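Local coordinates for protein neisseria adhesin A (Neisseria meningitidis, PDB 4CJD) that probably adheres to human epithelial cells and induces bacterial uptake, as a trimeric autotransporter adhesin on the meningococcal surface, at residues A[11-22]-A[35-44]. Sequence-based numbering, arbitrary orientation.
Sequences EIAKAALVGVYN and TIYDIENGQP. Unlike the reference sequence in segment 11-22: Gly19 (reference Asn), Val20 (reference Ser). Unlike the reference sequence in segment 35-44: Glu40 (reference Asn), Gln43 (reference Lys), Pro44 (reference Ile).
Tyr37 turns the CD2–CE2 edge of its ring onto one face of Tyr21, a T-shaped pair with planes at 90° and ring centroids 4.7 Å apart. The Tyr21 ring stands off the helix with CG anti to the backbone N (chi1 -176°), which carries its hydroxyl across to the strand; there OH donates a very short hydrogen bond to Thr35 O (2.5 Å), lying at the ring edge. One turn back, Val18 splits its methyls: CG1 rests on the strand backbone at Asp38 CA, while CG2 meets Pro44 CB at 3.6 Å and Ile39 CD1 at 3.8 Å. Farther toward the N terminus, Lys14 runs extended past the Pro44 ring, and its NZ donates a hydrogen bond to Gln43 OE1 (2.7 Å), in the carbonyl plane and on a lone pair, with Asp10 as a salt-bridge partner.

Asn22 ND2 bridges the two elements, giving Tyr37 O a nearly straight bond (3.1 Å, 177°) and Val18 O a second one. One water links Asn22 OD1 to Tyr37 O; another joins Glu11 O to Gly42 O in the type I' turn.

Strand 35-40 of the head-domain hairpin thus runs roughly antiparallel to helix 11-22, part of helix 9-28, which packs Ala13 and Val20 against neighbouring subunits. Direct bonds to strand carbonyls fix the Tyr21 and Asn22 end, whereas the turn end relies on a lysine-amide bond and a water bridge, with Val18, Ile39 and Pro44 packed between.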
loop_
_atom_site.group_PDB
_atom_site.type_symbol
_atom_site.label_atom_id
_atom_site.label_comp_id
_atom_site.label_asym_id
_atom_site.label_seq_id
_atom_site.Cartn_x
_atom_site.Cartn_y
_atom_site.Cartn_z
ATOM N N GLU A 11 51.247 5.631 21.958
ATOM C CA GLU A 11 50.016 6.423 21.969
ATOM C C GLU A 11 49.170 6.193 20.721
ATOM O O GLU A 11 47.958 6.107 20.804
ATOM C CB GLU A 11 50.320 7.918 22.090
ATOM C CG GLU A 11 50.665 8.364 23.501
ATOM C CD GLU A 11 51.144 9.811 23.557
ATOM O OE1 GLU A 11 52.092 10.163 22.815
ATOM O OE2 GLU A 11 50.559 10.594 24.339
ATOM N N ILE A 12 49.819 6.118 19.562
ATOM C CA ILE A 12 49.106 5.860 18.312
ATOM C C ILE A 12 48.372 4.532 18.395
ATOM O O ILE A 12 47.174 4.440 18.090
ATOM C CB ILE A 12 50.087 5.861 17.093
ATOM C CG1 ILE A 12 50.669 7.267 16.898
ATOM C CG2 ILE A 12 49.371 5.370 15.829
ATOM C CD1 ILE A 12 51.778 7.385 15.821
ATOM N N ALA A 13 49.092 3.502 18.824
ATOM C CA ALA A 13 48.537 2.160 18.943
ATOM C C ALA A 13 47.320 2.152 19.867
ATOM O O ALA A 13 46.316 1.524 19.568
ATOM C CB ALA A 13 49.595 1.193 19.447
ATOM N N LYS A 14 47.427 2.852 20.995
ATOM C CA LYS A 14 46.340 2.869 21.988
ATOM C C LYS A 14 45.150 3.648 21.479
ATOM O O LYS A 14 44.004 3.280 21.715
ATOM C CB LYS A 14 46.858 3.448 23.315
ATOM C CG LYS A 14 47.748 2.455 24.059
ATOM C CD LYS A 14 48.577 3.103 25.160
ATOM C CE LYS A 14 48.996 2.060 26.186
ATOM N NZ LYS A 14 50.068 2.599 27.099
ATOM N N ALA A 15 45.421 4.720 20.746
ATOM C CA ALA A 15 44.343 5.502 20.171
ATOM C C ALA A 15 43.633 4.692 19.085
ATOM O O ALA A 15 42.417 4.763 18.930
ATOM C CB ALA A 15 44.884 6.828 19.604
ATOM N N ALA A 16 44.400 3.917 18.326
ATOM C CA ALA A 16 43.792 3.025 17.328
ATOM C C ALA A 16 42.934 1.947 18.007
ATOM O O ALA A 16 41.788 1.686 17.618
ATOM C CB ALA A 16 44.896 2.389 16.444
ATOM N N LEU A 17 43.464 1.334 19.053
ATOM C CA LEU A 17 42.692 0.300 19.745
ATOM C C LEU A 17 41.388 0.860 20.298
ATOM O O LEU A 17 40.307 0.283 20.088
ATOM C CB LEU A 17 43.505 -0.330 20.857
ATOM C CG LEU A 17 42.954 -1.668 21.351
ATOM C CD1 LEU A 17 42.919 -2.636 20.155
ATOM C CD2 LEU A 17 43.870 -2.171 22.475
ATOM N N VAL A 18 41.459 2.024 20.935
ATOM C CA VAL A 18 40.238 2.645 21.438
ATOM C C VAL A 18 39.273 3.005 20.304
ATOM O O VAL A 18 38.055 2.825 20.442
ATOM C CB VAL A 18 40.564 3.924 22.297
ATOM C CG1 VAL A 18 39.351 4.774 22.486
ATOM C CG2 VAL A 18 41.110 3.525 23.668
ATOM N N GLY A 19 39.803 3.526 19.183
ATOM C CA GLY A 19 38.968 3.842 18.031
ATOM C C GLY A 19 38.237 2.615 17.486
ATOM O O GLY A 19 37.022 2.647 17.169
ATOM N N VAL A 20 38.981 1.519 17.373
ATOM C CA VAL A 20 38.406 0.230 16.949
ATOM C C VAL A 20 37.252 -0.202 17.858
ATOM O O VAL A 20 36.174 -0.598 17.397
ATOM C CB VAL A 20 39.482 -0.912 16.943
ATOM C CG1 VAL A 20 38.817 -2.275 16.939
ATOM C CG2 VAL A 20 40.385 -0.788 15.768
ATOM N N TYR A 21 37.473 -0.110 19.164
ATOM C CA TYR A 21 36.434 -0.496 20.131
ATOM C C TYR A 21 35.171 0.327 19.926
ATOM O O TYR A 21 34.093 -0.199 19.901
ATOM C CB TYR A 21 36.949 -0.328 21.571
ATOM C CG TYR A 21 35.992 -0.790 22.669
ATOM C CD1 TYR A 21 35.960 -2.122 23.090
ATOM C CD2 TYR A 21 35.120 0.105 23.280
ATOM C CE1 TYR A 21 35.086 -2.540 24.117
ATOM C CE2 TYR A 21 34.248 -0.292 24.293
ATOM C CZ TYR A 21 34.236 -1.613 24.724
ATOM O OH TYR A 21 33.371 -1.999 25.761
ATOM N N ASN A 22 35.329 1.634 19.732
ATOM C CA ASN A 22 34.179 2.477 19.527
ATOM C C ASN A 22 33.401 2.153 18.239
ATOM O O ASN A 22 32.187 2.088 18.260
ATOM C CB ASN A 22 34.638 3.947 19.560
ATOM C CG ASN A 22 34.722 4.465 20.990
ATOM O OD1 ASN A 22 33.703 4.807 21.583
ATOM N ND2 ASN A 22 35.921 4.469 21.568
ATOM N N THR A 35 31.500 -1.419 28.986
ATOM C CA THR A 35 32.537 -0.411 29.140
ATOM C C THR A 35 32.543 0.498 27.921
ATOM O O THR A 35 32.463 0.044 26.766
ATOM C CB THR A 35 33.943 -1.042 29.308
ATOM O OG1 THR A 35 33.901 -2.000 30.360
ATOM C CG2 THR A 35 35.017 0.039 29.644
ATOM N N ILE A 36 32.600 1.786 28.183
ATOM C CA ILE A 36 32.804 2.780 27.140
ATOM C C ILE A 36 34.256 3.297 27.298
ATOM O O ILE A 36 34.654 3.655 28.397
ATOM C CB ILE A 36 31.822 3.920 27.275
ATOM C CG1 ILE A 36 30.440 3.495 26.734
ATOM C CG2 ILE A 36 32.362 5.203 26.529
ATOM C CD1 ILE A 36 29.341 4.512 27.171
ATOM N N TYR A 37 35.048 3.289 26.224
ATOM C CA TYR A 37 36.454 3.700 26.308
ATOM C C TYR A 37 36.707 5.008 25.571
ATOM O O TYR A 37 36.133 5.269 24.515
ATOM C CB TYR A 37 37.385 2.645 25.707
ATOM C CG TYR A 37 37.594 1.400 26.512
ATOM C CD1 TYR A 37 38.535 1.358 27.541
ATOM C CD2 TYR A 37 36.882 0.249 26.224
ATOM C CE1 TYR A 37 38.736 0.192 28.287
ATOM C CE2 TYR A 37 37.085 -0.920 26.943
ATOM C CZ TYR A 37 38.017 -0.945 27.958
ATOM O OH TYR A 37 38.180 -2.115 28.658
ATOM N N ASP A 38 37.598 5.808 26.132
ATOM C CA ASP A 38 38.174 6.938 25.426
ATOM C C ASP A 38 39.644 7.008 25.784
ATOM O O ASP A 38 40.175 6.128 26.460
ATOM C CB ASP A 38 37.460 8.244 25.759
ATOM C CG ASP A 38 37.686 8.701 27.205
ATOM O OD1 ASP A 38 38.219 7.935 28.046
ATOM O OD2 ASP A 38 37.314 9.855 27.499
ATOM N N ILE A 39 40.294 8.055 25.306
ATOM C CA ILE A 39 41.702 8.251 25.534
ATOM C C ILE A 39 41.846 9.450 26.449
ATOM O O ILE A 39 41.234 10.491 26.196
ATOM C CB ILE A 39 42.449 8.500 24.217
ATOM C CG1 ILE A 39 42.585 7.203 23.410
ATOM C CG2 ILE A 39 43.804 9.129 24.499
ATOM C CD1 ILE A 39 43.723 6.293 23.909
ATOM N N GLU A 40 42.630 9.293 27.513
ATOM C CA GLU A 40 42.904 10.378 28.447
ATOM C C GLU A 40 44.372 10.325 28.872
ATOM O O GLU A 40 44.876 9.267 29.272
ATOM C CB GLU A 40 41.986 10.287 29.667
ATOM C CG GLU A 40 40.518 10.500 29.346
ATOM C CD GLU A 40 39.610 10.135 30.509
ATOM O OE1 GLU A 40 40.136 9.988 31.641
ATOM O OE2 GLU A 40 38.381 9.993 30.286
ATOM N N ASN A 41 45.059 11.461 28.773
ATOM C CA ASN A 41 46.496 11.489 29.005
ATOM C C ASN A 41 47.149 10.417 28.141
ATOM O O ASN A 41 48.005 9.659 28.616
ATOM C CB ASN A 41 46.829 11.265 30.488
ATOM C CG ASN A 41 46.020 12.160 31.420
ATOM O OD1 ASN A 41 45.454 13.174 31.002
ATOM N ND2 ASN A 41 45.971 11.788 32.696
ATOM N N GLY A 42 46.691 10.316 26.888
ATOM C CA GLY A 42 47.202 9.327 25.954
ATOM C C GLY A 42 47.031 7.873 26.377
ATOM O O GLY A 42 47.583 6.953 25.733
ATOM N N GLN A 43 46.284 7.654 27.465
ATOM C CA GLN A 43 45.983 6.300 27.923
ATOM C C GLN A 43 44.499 5.991 27.683
ATOM O O GLN A 43 43.647 6.873 27.798
ATOM C CB GLN A 43 46.338 6.121 29.410
ATOM C CG GLN A 43 47.839 6.276 29.747
ATOM C CD GLN A 43 48.736 5.601 28.723
ATOM O OE1 GLN A 43 48.739 4.371 28.574
ATOM N NE2 GLN A 43 49.480 6.412 27.985
ATOM N N PRO A 44 44.188 4.735 27.340
ATOM C CA PRO A 44 42.784 4.309 27.272
ATOM C C PRO A 44 42.134 4.303 28.658
ATOM O O PRO A 44 42.751 3.884 29.634
ATOM C CB PRO A 44 42.866 2.893 26.700
ATOM C CG PRO A 44 44.275 2.472 26.862
ATOM C CD PRO A 44 45.116 3.689 26.883
HETATM O O HOH W 1 46.747 7.638 22.737
HETATM O O HOH W 2 32.121 -4.130 28.050
HETATM O O HOH W 3 33.606 2.905 23.721
HETATM O O HOH W 4 33.569 6.894 23.460
#